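Long-range contacts in acyl-CoA dehydrogenase (Thermus thermophilus, PDB 2Z1Q), which probably catalyses the FAD-dependent oxidation of saturated acyl-CoA thioesters to 2,3-dehydroacyl-CoA, passing the electrons to an acceptor: residues B[145-150]-B[191-196]; B[161-166]-B[174-179]. One frame throughout, in Å; residues are numbered along the deposited sequence.

Interaction 1 (B[145-150]-B[191-196]). With FAD (flavin-adenine dinucleotide), chain D.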
loop_
_atom_site.group_PDB
_atom_site.type_symbol
_atom_site.label_atom_id
_atom_site.label_comp_id
_atom_site.label_asym_id
_atom_site.label_seq_id
_atom_site.Cartn_x
_atom_site.Cartn_y
_atom_site.Cartn_z
ATOM N N ALA B 145 -2.716 -30.644 1.653
ATOM C CA ALA B 145 -1.690 -29.618 1.489
ATOM C C ALA B 145 -1.035 -29.805 0.123
ATOM O O ALA B 145 -1.016 -30.911 -0.427
ATOM C CB ALA B 145 -0.643 -29.724 2.593
ATOM N N TYR B 146 -0.481 -28.719 -0.403
ATOM C CA TYR B 146 0.150 -28.701 -1.718
ATOM C C TYR B 146 1.602 -28.269 -1.545
ATOM O O TYR B 146 1.872 -27.173 -1.057
ATOM C CB TYR B 146 -0.593 -27.681 -2.577
ATOM C CG TYR B 146 -0.249 -27.670 -4.037
ATOM C CD1 TYR B 146 -0.677 -28.685 -4.883
ATOM C CD2 TYR B 146 0.436 -26.588 -4.594
ATOM C CE1 TYR B 146 -0.441 -28.621 -6.261
ATOM C CE2 TYR B 146 0.676 -26.512 -5.949
ATOM C CZ TYR B 146 0.236 -27.526 -6.782
ATOM O OH TYR B 146 0.474 -27.431 -8.132
ATOM N N CYS B 147 2.528 -29.119 -1.965
ATOM C CA CYS B 147 3.942 -28.826 -1.805
ATOM C C CYS B 147 4.692 -28.705 -3.118
ATOM O O CYS B 147 5.238 -29.675 -3.636
ATOM C CB CYS B 147 4.589 -29.896 -0.923
ATOM S SG CYS B 147 4.087 -29.780 0.726
ATOM N N LEU B 148 4.737 -27.484 -3.629
ATOM C CA LEU B 148 5.396 -27.210 -4.880
ATOM C C LEU B 148 6.613 -26.309 -4.710
ATOM O O LEU B 148 7.694 -26.632 -5.173
ATOM C CB LEU B 148 4.399 -26.571 -5.842
ATOM C CG LEU B 148 4.972 -26.097 -7.175
ATOM C CD1 LEU B 148 5.801 -27.214 -7.769
ATOM C CD2 LEU B 148 3.853 -25.688 -8.124
ATOM N N THR B 149 6.412 -25.182 -4.041
ATOM C CA THR B 149 7.471 -24.208 -3.824
ATOM C C THR B 149 8.640 -24.727 -2.977
ATOM O O THR B 149 8.454 -25.525 -2.068
ATOM C CB THR B 149 6.884 -22.933 -3.164
ATOM O OG1 THR B 149 5.957 -22.315 -4.065
ATOM C CG2 THR B 149 7.987 -21.944 -2.826
ATOM N N GLU B 150 9.844 -24.269 -3.299
ATOM C CA GLU B 150 11.043 -24.657 -2.557
ATOM C C GLU B 150 11.858 -23.394 -2.265
ATOM O O GLU B 150 11.627 -22.348 -2.875
ATOM C CB GLU B 150 11.879 -25.663 -3.368
ATOM C CG GLU B 150 11.112 -26.949 -3.708
ATOM C CD GLU B 150 11.985 -28.029 -4.330
ATOM O OE1 GLU B 150 13.223 -27.867 -4.380
ATOM O OE2 GLU B 150 11.423 -29.055 -4.765
ATOM N N PHE B 191 -0.554 -34.914 1.520
ATOM C CA PHE B 191 0.363 -33.964 0.891
ATOM C C PHE B 191 0.645 -34.287 -0.578
ATOM O O PHE B 191 1.081 -35.394 -0.901
ATOM C CB PHE B 191 1.712 -33.944 1.641
ATOM C CG PHE B 191 1.680 -33.223 2.959
ATOM C CD1 PHE B 191 2.013 -31.873 3.027
ATOM C CD2 PHE B 191 1.343 -33.891 4.137
ATOM C CE1 PHE B 191 2.013 -31.198 4.247
ATOM C CE2 PHE B 191 1.347 -33.217 5.368
ATOM C CZ PHE B 191 1.681 -31.872 5.417
ATOM N N THR B 192 0.412 -33.325 -1.467
ATOM C CA THR B 192 0.728 -33.535 -2.885
ATOM C C THR B 192 2.106 -32.876 -3.075
ATOM O O THR B 192 2.226 -31.651 -3.039
ATOM C CB THR B 192 -0.344 -32.886 -3.822
ATOM O OG1 THR B 192 -1.588 -33.574 -3.667
ATOM C CG2 THR B 192 0.082 -32.983 -5.279
ATOM N N VAL B 193 3.146 -33.690 -3.250
ATOM C CA VAL B 193 4.501 -33.161 -3.392
ATOM C C VAL B 193 5.082 -33.308 -4.784
ATOM O O VAL B 193 4.936 -34.356 -5.414
ATOM C CB VAL B 193 5.446 -33.863 -2.412
ATOM C CG1 VAL B 193 6.833 -33.199 -2.425
ATOM C CG2 VAL B 193 4.827 -33.850 -1.038
ATOM N N PHE B 194 5.766 -32.273 -5.263
ATOM C CA PHE B 194 6.369 -32.349 -6.585
ATOM C C PHE B 194 7.868 -32.621 -6.497
ATOM O O PHE B 194 8.584 -31.999 -5.703
ATOM C CB PHE B 194 6.107 -31.056 -7.379
ATOM C CG PHE B 194 4.656 -30.842 -7.716
ATOM C CD1 PHE B 194 3.732 -30.547 -6.717
ATOM C CD2 PHE B 194 4.210 -30.965 -9.024
ATOM C CE1 PHE B 194 2.387 -30.376 -7.020
ATOM C CE2 PHE B 194 2.856 -30.792 -9.339
ATOM C CZ PHE B 194 1.947 -30.496 -8.334
ATOM N N ALA B 195 8.329 -33.574 -7.305
ATOM C CA ALA B 195 9.738 -33.957 -7.355
ATOM C C ALA B 195 10.088 -34.467 -8.742
ATOM O O ALA B 195 9.204 -34.776 -9.549
ATOM C CB ALA B 195 10.037 -35.031 -6.324
ATOM N N LYS B 196 11.379 -34.564 -9.021
ATOM C CA LYS B 196 11.809 -35.050 -10.313
ATOM C C LYS B 196 12.484 -36.407 -10.174
ATOM O O LYS B 196 13.376 -36.586 -9.344
ATOM C CB LYS B 196 12.757 -34.044 -10.957
ATOM C CG LYS B 196 12.087 -32.729 -11.308
ATOM C CD LYS B 196 13.116 -31.723 -11.782
ATOM C CE LYS B 196 12.462 -30.419 -12.214
ATOM N NZ LYS B 196 13.484 -29.386 -12.551
HETATM P PA FAD D . 10.709 -14.331 -5.476
HETATM O O1A FAD D . 9.979 -14.080 -4.259
HETATM O O2A FAD D . 11.588 -15.640 -5.737
HETATM O O5B FAD D . 10.206 -13.580 -6.754
HETATM C C5B FAD D . 10.645 -12.223 -6.718
HETATM C C4B FAD D . 10.184 -11.774 -8.086
HETATM O O4B FAD D . 9.273 -12.452 -8.854
HETATM C C3B FAD D . 10.114 -10.223 -8.454
HETATM O O3B FAD D . 11.420 -9.709 -8.743
HETATM C C2B FAD D . 9.171 -10.464 -9.703
HETATM O O2B FAD D . 9.250 -9.489 -10.748
HETATM C C1B FAD D . 9.827 -11.795 -9.935
HETATM N N9A FAD D . 9.781 -12.511 -11.175
HETATM C C8A FAD D . 9.797 -13.876 -11.207
HETATM N N7A FAD D . 9.794 -14.294 -12.418
HETATM C C5A FAD D . 9.753 -13.234 -13.253
HETATM C C6A FAD D . 9.736 -13.076 -14.671
HETATM N N6A FAD D . 9.748 -14.194 -15.480
HETATM N N1A FAD D . 9.700 -11.811 -15.173
HETATM C C2A FAD D . 9.711 -10.737 -14.389
HETATM N N3A FAD D . 9.737 -10.864 -13.078
HETATM C C4A FAD D . 9.763 -12.053 -12.453
HETATM N N1 FAD D . 3.490 -22.740 -2.000
HETATM C C2 FAD D . 2.941 -23.954 -2.224
HETATM O O2 FAD D . 3.465 -24.683 -3.052
HETATM N N3 FAD D . 1.849 -24.405 -1.557
HETATM C C4 FAD D . 1.214 -23.653 -0.594
HETATM O O4 FAD D . 0.246 -24.062 -0.000
HETATM C C4X FAD D . 1.776 -22.315 -0.285
HETATM N N5 FAD D . 1.260 -21.512 0.661
HETATM C C5X FAD D . 1.823 -20.311 0.953
HETATM C C6 FAD D . 1.303 -19.484 2.012
HETATM C C7 FAD D . 1.934 -18.267 2.322
HETATM C C7M FAD D . 1.395 -17.416 3.456
HETATM C C8 FAD D . 3.079 -17.834 1.580
HETATM C C8M FAD D . 3.792 -16.536 1.888
HETATM C C9 FAD D . 3.576 -18.613 0.558
HETATM C C9A FAD D . 2.973 -19.864 0.224
HETATM N N10 FAD D . 3.527 -20.664 -0.799
HETATM C C10 FAD D . 2.980 -21.900 -1.078
HETATM C "C1'" FAD D . 4.690 -20.132 -1.464
HETATM C "C2'" FAD D . 4.422 -19.490 -2.833
HETATM O "O2'" FAD D . 3.972 -20.456 -3.772
HETATM C "C3'" FAD D . 5.770 -18.931 -3.159
HETATM O "O3'" FAD D . 6.082 -17.941 -2.137
HETATM C "C4'" FAD D . 5.876 -18.224 -4.481
HETATM O "O4'" FAD D . 5.621 -19.072 -5.605
HETATM C "C5'" FAD D . 7.273 -17.723 -4.414
HETATM O "O5'" FAD D . 7.653 -16.978 -5.458
HETATM P P FAD D . 9.027 -16.413 -4.854
HETATM O O1P FAD D . 8.713 -15.814 -3.530
HETATM O O2P FAD D . 10.110 -17.612 -4.656
HETATM O O3P FAD D . 9.471 -15.283 -5.946
HETATM O O HOH W 1 -2.764 -33.002 -1.377
#

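Interaction 2 (B[161-166]-B[174-179])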
loop_
_atom_site.group_PDB
_atom_site.type_symbol
_atom_site.label_atom_id
_atom_site.label_comp_id
_atom_site.label_asym_id
_atom_site.label_seq_id
_atom_site.Cartn_x
_atom_site.Cartn_y
_atom_site.Cartn_z
ATOM N N LYS B 161 13.959 -28.865 -6.919
ATOM C CA LYS B 161 14.993 -29.889 -6.992
ATOM C C LYS B 161 14.800 -31.091 -6.075
ATOM O O LYS B 161 15.685 -31.941 -5.970
ATOM C CB LYS B 161 16.385 -29.280 -6.783
ATOM C CG LYS B 161 16.564 -28.412 -5.564
ATOM C CD LYS B 161 17.944 -27.777 -5.612
ATOM C CE LYS B 161 18.130 -26.744 -4.517
ATOM N NZ LYS B 161 19.527 -26.211 -4.496
ATOM N N THR B 162 13.654 -31.170 -5.411
ATOM C CA THR B 162 13.367 -32.322 -4.560
ATOM C C THR B 162 13.460 -33.528 -5.507
ATOM O O THR B 162 12.770 -33.580 -6.528
ATOM C CB THR B 162 11.948 -32.245 -3.986
ATOM O OG1 THR B 162 11.860 -31.140 -3.081
ATOM C CG2 THR B 162 11.594 -33.527 -3.254
ATOM N N ARG B 163 14.318 -34.486 -5.164
ATOM C CA ARG B 163 14.544 -35.665 -6.001
ATOM C C ARG B 163 13.728 -36.906 -5.652
ATOM O O ARG B 163 13.330 -37.118 -4.511
ATOM C CB ARG B 163 16.043 -36.011 -6.011
ATOM C CG ARG B 163 16.706 -36.115 -4.633
ATOM C CD ARG B 163 18.223 -35.859 -4.718
ATOM N NE ARG B 163 18.818 -35.695 -3.394
ATOM C CZ ARG B 163 19.068 -36.703 -2.567
ATOM N NH1 ARG B 163 18.782 -37.943 -2.939
ATOM N NH2 ARG B 163 19.584 -36.476 -1.362
ATOM N N ALA B 164 13.492 -37.727 -6.666
ATOM C CA ALA B 164 12.741 -38.957 -6.488
ATOM C C ALA B 164 13.446 -40.075 -7.242
ATOM O O ALA B 164 13.703 -39.967 -8.439
ATOM C CB ALA B 164 11.318 -38.788 -7.012
ATOM N N THR B 165 13.769 -41.142 -6.523
ATOM C CA THR B 165 14.431 -42.297 -7.121
ATOM C C THR B 165 13.702 -43.586 -6.761
ATOM O O THR B 165 13.274 -43.776 -5.620
ATOM C CB THR B 165 15.894 -42.415 -6.658
ATOM O OG1 THR B 165 15.966 -42.222 -5.241
ATOM C CG2 THR B 165 16.762 -41.385 -7.364
ATOM N N LEU B 166 13.566 -44.465 -7.748
ATOM C CA LEU B 166 12.891 -45.747 -7.563
ATOM C C LEU B 166 13.798 -46.728 -6.825
ATOM O O LEU B 166 14.906 -47.015 -7.275
ATOM C CB LEU B 166 12.518 -46.330 -8.920
ATOM C CG LEU B 166 11.606 -47.555 -8.890
ATOM C CD1 LEU B 166 10.293 -47.178 -8.227
ATOM C CD2 LEU B 166 11.365 -48.053 -10.304
ATOM N N ILE B 174 11.817 -43.060 -3.397
ATOM C CA ILE B 174 12.452 -42.384 -2.268
ATOM C C ILE B 174 12.547 -40.892 -2.546
ATOM O O ILE B 174 13.179 -40.466 -3.524
ATOM C CB ILE B 174 13.868 -42.923 -2.008
ATOM C CG1 ILE B 174 13.846 -44.450 -1.966
ATOM C CG2 ILE B 174 14.393 -42.365 -0.687
ATOM C CD1 ILE B 174 15.214 -45.071 -1.834
ATOM N N LEU B 175 11.924 -40.100 -1.680
ATOM C CA LEU B 175 11.912 -38.652 -1.846
ATOM C C LEU B 175 12.847 -37.895 -0.915
ATOM O O LEU B 175 12.892 -38.140 0.296
ATOM C CB LEU B 175 10.486 -38.106 -1.673
ATOM C CG LEU B 175 9.418 -38.444 -2.716
ATOM C CD1 LEU B 175 8.217 -37.528 -2.525
ATOM C CD2 LEU B 175 9.985 -38.262 -4.109
ATOM N N ASN B 176 13.582 -36.956 -1.500
ATOM C CA ASN B 176 14.512 -36.120 -0.758
ATOM C C ASN B 176 14.451 -34.676 -1.256
ATOM O O ASN B 176 14.572 -34.405 -2.455
ATOM C CB ASN B 176 15.936 -36.678 -0.893
ATOM C CG ASN B 176 16.169 -37.899 -0.015
ATOM O OD1 ASN B 176 16.224 -37.790 1.214
ATOM N ND2 ASN B 176 16.286 -39.069 -0.640
ATOM N N GLY B 177 14.255 -33.744 -0.333
ATOM C CA GLY B 177 14.193 -32.346 -0.724
ATOM C C GLY B 177 13.541 -31.483 0.331
ATOM O O GLY B 177 13.162 -31.973 1.404
ATOM N N VAL B 178 13.407 -30.197 0.031
ATOM C CA VAL B 178 12.790 -29.239 0.949
ATOM C C VAL B 178 11.719 -28.444 0.213
ATOM O O VAL B 178 11.957 -27.939 -0.883
ATOM C CB VAL B 178 13.840 -28.248 1.499
ATOM C CG1 VAL B 178 13.183 -27.233 2.424
ATOM C CG2 VAL B 178 14.946 -29.013 2.231
ATOM N N LYS B 179 10.531 -28.356 0.808
ATOM C CA LYS B 179 9.423 -27.604 0.219
ATOM C C LYS B 179 9.166 -26.412 1.146
ATOM O O LYS B 179 9.016 -26.574 2.356
ATOM C CB LYS B 179 8.181 -28.486 0.107
ATOM C CG LYS B 179 8.449 -29.877 -0.447
ATOM C CD LYS B 179 9.086 -29.860 -1.825
ATOM C CE LYS B 179 8.155 -29.327 -2.895
ATOM N NZ LYS B 179 8.814 -29.336 -4.238
HETATM O O HOH W 2 14.497 -29.357 -2.183
#

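Interaction 1 (B[145-150]-B[191-196])
A145 and F191 start a parallel pairing in which three backbone hydrogen bonds tie strand 144-147 to strand 190-197. T192 N donates to A145 O, C147 N to T192 O at 2.8 Å, and F194 N to C147 O. A water also links the two strands: it donates to A145 O and accepts from T192 OG1 at 2.6 Å.

Aromatic contacts follow. With CG anti to the backbone N (chi1 -170°), the Y146 ring offers its face to the edge of F194 in an offset edge-to-face pair, centroids 5.2 Å apart and planes at 70°. CE1 of F194 comes within 3.4 Å of Y146 CE1, while F194 CZ lies beside the phenol oxygen. L148 CD1 makes an off-centre CH-pi contact with the F194 ring. These residues face helix 252-288, where A256 and V259 meet Y146 and I255 meets F194. On the A145, C147 and F191 face of the sheet, A145 CB sits 3.4 Å from F191 CD1, and C147 SG touches the edge of the same ring near its plane, a sulfur-aromatic contact.

This is the beta domain of the acyl-CoA dehydrogenase fold, and the end of strand 144-147 and the loop that follows bind the flavin through their backbone: FAD N3 donates to Y146 O at 2.8 Å, and FAD O2 is gripped by two amides, L148 N and T149 N, the latter nearly straight at 174°. Two N-H groups on this carbonyl would probably draw electron density toward the pyrimidine end of the flavin.

Beyond the ring system, T149 OG1 shares a hydrogen bond with the ribityl hydroxyl O2' of FAD at 2.7 Å, while S183 and Q476 bind the cofactor from other parts of the chain.

Interaction 2 (B[161-166]-B[174-179])
T165 and I174 lie at one end of a beta hairpin formed by strands 163-166 and 172-183, where I174 N donates to T165 O at 2.8 Å and I174 O accepts from T165 N. At L175 the pair is non-hydrogen-bonded, and CD2 presses tightly on A164 CB, 3.2 Å away, on the face that also meets A195 and V238. N176 pairs with R163 through both backbone bonds. Its CB lies over the centre of the R163 guanidinium, 3.5 Å above the plane, and its amide stacks at 23° to that group, while OD1 bonds to D237 N. R163 reaches this place with CG between the backbone N and the carbonyl carbon (chi1 51°). G177 lets the T162 hydroxyl lie close: a CB here would clash with OG1, which is probably hydrogen-bonded to E150 OE2. V178 N donates to a water that bonds weakly to T162 OG1. K179 CD packs against T162 OG1 at 3.3 Å. An alanine in place of T162 would probably leave E150 without its hydroxyl partner and open a gap beside K179. The K179 chain, bent at chi2 and chi3, crosses the T162 side chain at about a right angle.

Interactions 1 and 2 belong to one sheet, with strand 163-166 running beside strand 190-197, and their centres are 10 Å apart. E150, just past the flavin-binding turn of interaction 1, joins them: its OE2 forms a salt bridge with K179 NZ (2.7 Å) and probably a hydrogen bond with T162 OG1 (2.7 Å). K179 NZ also bonds to L148 O and F194 O, so one buried ammonium ties both segments of interaction 1 to the hairpin. The nearest atoms of the K179 side chain and the FAD are about 7 Å apart, which makes K179 a second-shell residue that probably helps to position the L148 and T149 backbone around the flavin.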